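Side-chain contacts in 5-ketofructose reductase (Gluconobacter sp., PDB 7COK), which catalyses the reduction of 5-ketofructose, probably with a nicotinamide cofactor, and forms a novel class within the shikimate dehydrogenase family: residues A[250-253]-A[254-257]; A[83-86]-A[87-91]. All coordinates share one frame; numbering follows the deposited sequence.

Contact 1 (A[250-253]-A[254-257]); sequences GMLV and NQGV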
# COMPACT_ATOMS: atom_id res chain seq x y z
N GLY A 250 13.48 21.79 -5.64
CA GLY A 250 14.30 20.98 -6.53
C GLY A 250 15.06 19.89 -5.77
O GLY A 250 15.28 18.78 -6.26
N MET A 251 15.50 20.21 -4.56
CA MET A 251 16.26 19.25 -3.76
C MET A 251 15.38 18.09 -3.30
O MET A 251 15.80 16.92 -3.34
CB MET A 251 16.89 19.94 -2.55
CG MET A 251 17.92 20.98 -2.88
SD MET A 251 18.59 21.63 -1.33
CE MET A 251 19.18 23.23 -1.89
N LEU A 252 14.17 18.41 -2.86
CA LEU A 252 13.20 17.38 -2.53
C LEU A 252 12.89 16.48 -3.74
O LEU A 252 12.83 15.26 -3.61
CB LEU A 252 11.91 18.03 -2.03
CG LEU A 252 11.65 18.22 -0.54
CD1 LEU A 252 10.20 18.67 -0.41
CD2 LEU A 252 11.90 16.95 0.27
N VAL A 253 12.71 17.09 -4.91
CA VAL A 253 12.49 16.31 -6.12
C VAL A 253 13.66 15.37 -6.37
O VAL A 253 13.47 14.17 -6.60
CB VAL A 253 12.20 17.23 -7.31
CG1 VAL A 253 12.19 16.45 -8.63
CG2 VAL A 253 10.86 17.92 -7.10
N ASN A 254 14.88 15.90 -6.28
CA ASN A 254 16.07 15.07 -6.46
C ASN A 254 16.16 13.92 -5.49
O ASN A 254 16.61 12.84 -5.85
CB ASN A 254 17.36 15.91 -6.43
CG ASN A 254 17.53 16.73 -7.69
OD1 ASN A 254 17.10 16.32 -8.77
ND2 ASN A 254 18.18 17.89 -7.56
N GLN A 255 15.76 14.16 -4.25
CA GLN A 255 15.78 13.13 -3.22
C GLN A 255 14.82 11.99 -3.59
O GLN A 255 15.14 10.80 -3.44
CB GLN A 255 15.37 13.74 -1.90
CG GLN A 255 15.48 12.79 -0.75
CD GLN A 255 15.59 13.51 0.58
OE1 GLN A 255 15.96 12.90 1.56
NE2 GLN A 255 15.29 14.83 0.60
N GLY A 256 13.64 12.36 -4.08
CA GLY A 256 12.67 11.36 -4.56
C GLY A 256 13.18 10.59 -5.76
O GLY A 256 12.95 9.38 -5.86
N VAL A 257 13.82 11.30 -6.69
CA VAL A 257 14.42 10.65 -7.87
C VAL A 257 15.49 9.63 -7.45
O VAL A 257 15.47 8.48 -7.90
CB VAL A 257 15.00 11.66 -8.87
CG1 VAL A 257 15.84 10.98 -9.97
CG2 VAL A 257 13.89 12.49 -9.49
O HOH W 1 15.17 18.89 -9.27
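Gly250 to Val253 and Asn254 to Val257 are two consecutive turns of helix 248-264. Four i to i+4 backbone bonds join them. Asn254 N reaches Gly250 O at 2.9 Å with an N-H...O angle of 163°, and Gln255, Gly256 and Val257 bond in the same way to Met251, Leu252 and Val253. Among the side chains, Asn254 turns back toward the previous turn. Its CG lies anti to its own carbonyl carbon (chi1 -73°), which folds the carboxamide back along the helix. Asn254 CG is then 3.4 Å from Gly250 O. Asn254 ND2 is 3.3 Å from Gly250 O, but the angle is too poor for a hydrogen bond. A water donates to Gly250 O at 3.0 Å and, weakly, to Asn254 OD1 at 3.3 Å. The helix follows the last strand of the Rossmann-type parallel sheet. Asn254 ND2 bonds weakly to Ser115 on helix 110-117, where Met251 packs on Phe112. With an alanine here, Ser115 would probably lose this bond, and the water would be left with Gly250 O but no OD1. On another side, Val253 CG1 meets Val257 CG2 at 4.4 Å. Both valines touch Met273 of helix 270-281.

Contact 2 (A[83-86]-A[87-91]); sequences AESA and RLIGA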
# COMPACT_ATOMS: atom_id res chain seq x y z
N ALA A 83 24.58 1.80 4.29
CA ALA A 83 25.48 2.47 3.35
C ALA A 83 26.40 3.47 4.05
O ALA A 83 26.12 3.89 5.17
CB ALA A 83 24.68 3.16 2.26
N GLU A 84 27.48 3.85 3.36
CA GLU A 84 28.54 4.67 3.93
C GLU A 84 28.05 5.97 4.56
O GLU A 84 28.30 6.20 5.73
CB GLU A 84 29.64 4.96 2.92
CG GLU A 84 30.82 5.69 3.53
CD GLU A 84 31.85 6.17 2.52
OE1 GLU A 84 31.59 6.11 1.30
OE2 GLU A 84 32.92 6.63 2.98
N SER A 85 27.34 6.80 3.80
CA SER A 85 26.94 8.09 4.34
C SER A 85 25.93 7.94 5.48
O SER A 85 26.03 8.65 6.47
CB SER A 85 26.46 9.03 3.25
OG SER A 85 25.13 8.76 2.84
N ALA A 86 25.02 6.97 5.37
CA ALA A 86 24.10 6.64 6.46
C ALA A 86 24.83 6.20 7.70
O ALA A 86 24.43 6.58 8.78
CB ALA A 86 23.14 5.55 6.03
N ARG A 87 25.91 5.43 7.54
CA ARG A 87 26.75 5.02 8.68
C ARG A 87 27.33 6.23 9.40
O ARG A 87 27.26 6.32 10.62
CB ARG A 87 27.87 4.06 8.25
CG ARG A 87 28.64 3.48 9.44
CD ARG A 87 29.83 2.63 9.02
NE ARG A 87 31.08 3.28 9.43
CZ ARG A 87 31.76 4.17 8.70
NH1 ARG A 87 31.34 4.54 7.50
NH2 ARG A 87 32.87 4.69 9.20
N LEU A 88 27.90 7.16 8.64
CA LEU A 88 28.50 8.33 9.25
C LEU A 88 27.47 9.28 9.86
O LEU A 88 27.68 9.82 10.94
CB LEU A 88 29.34 9.09 8.23
CG LEU A 88 30.70 8.55 7.77
CD1 LEU A 88 31.42 7.74 8.84
CD2 LEU A 88 30.60 7.77 6.49
N ILE A 89 26.37 9.51 9.13
CA ILE A 89 25.29 10.37 9.62
C ILE A 89 24.62 9.75 10.85
O ILE A 89 24.26 10.46 11.79
CB ILE A 89 24.26 10.67 8.51
CG1 ILE A 89 24.92 11.49 7.40
CG2 ILE A 89 23.07 11.46 9.06
CD1 ILE A 89 24.16 11.50 6.10
N GLY A 90 24.46 8.44 10.85
CA GLY A 90 23.83 7.75 11.97
C GLY A 90 22.33 7.75 11.87
O GLY A 90 21.61 7.62 12.87
N ALA A 91 21.84 7.85 10.64
CA ALA A 91 20.41 7.86 10.39
C ALA A 91 20.15 7.38 8.97
O ALA A 91 20.99 7.56 8.09
CB ALA A 91 19.84 9.25 10.62
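Ile89 folds back against the backbone of Ser85, one turn earlier in the short helix 84-89, which ends at Gly90, a glycine of positive phi that turns the chain out of the helix. The CG1 of Ile89 is anti to its own carbonyl carbon (chi1 -65°). This sets Ile89 CG1 3.2 Å from Ser85 O, and CD1 stays beside the same oxygen. Ser85 O also accepts Ile89 N at 2.8 Å. On the exposed side, the Arg87 chain bends at chi3 (113°) and returns toward Glu84. Arg87 NH1 comes within 4.2 Å of Glu84 CG, across the glutamate chain at a slant. The charges do not pair: Glu84 OE2 and Arg87 NH1 are 5.2 Å apart. Their attraction is probably modest. At the far end Gly90 has phi 85°, where a side chain would press on the carbonyl O of Ile89. Ala86 O receives Gly90 N at 2.8 Å. Ala91 N reaches Ala86 O only weakly, at 3.4 Å. Helix 134-145 covers the inner face. Ile89 packs there on Ala138 and Val141, Ser85 OG is hydrogen-bonded to Glu142, and Arg137 NE bonds to Ile89 O. Ala91 O is held by Asn106 ND2 and lies 3.6 Å from Ala86 CB.

In the fold
Both contacts are local, so neither closes a long loop. They follow one another along the chain and do not cross. Contact 2 comes first. It lies between strands 81-82 and 94-98 of the mixed sheet, in the substrate-binding domain of the shikimate dehydrogenase family. Its helix leans on helix 134-145, which follows strand 126-130 of the parallel sheet, so it joins the two halves of the fold. Contact 1 comes much later, in helix 248-264, after strand 245-246. It lies between helices 110-117 and 270-281. The centres of contacts 1 and 2 are about 19 Å apart. Their nearest atoms are about 9 Å apart, without touching. Soon after contact 2, the chain passes Asn93, which touches Gln255 of contact 1.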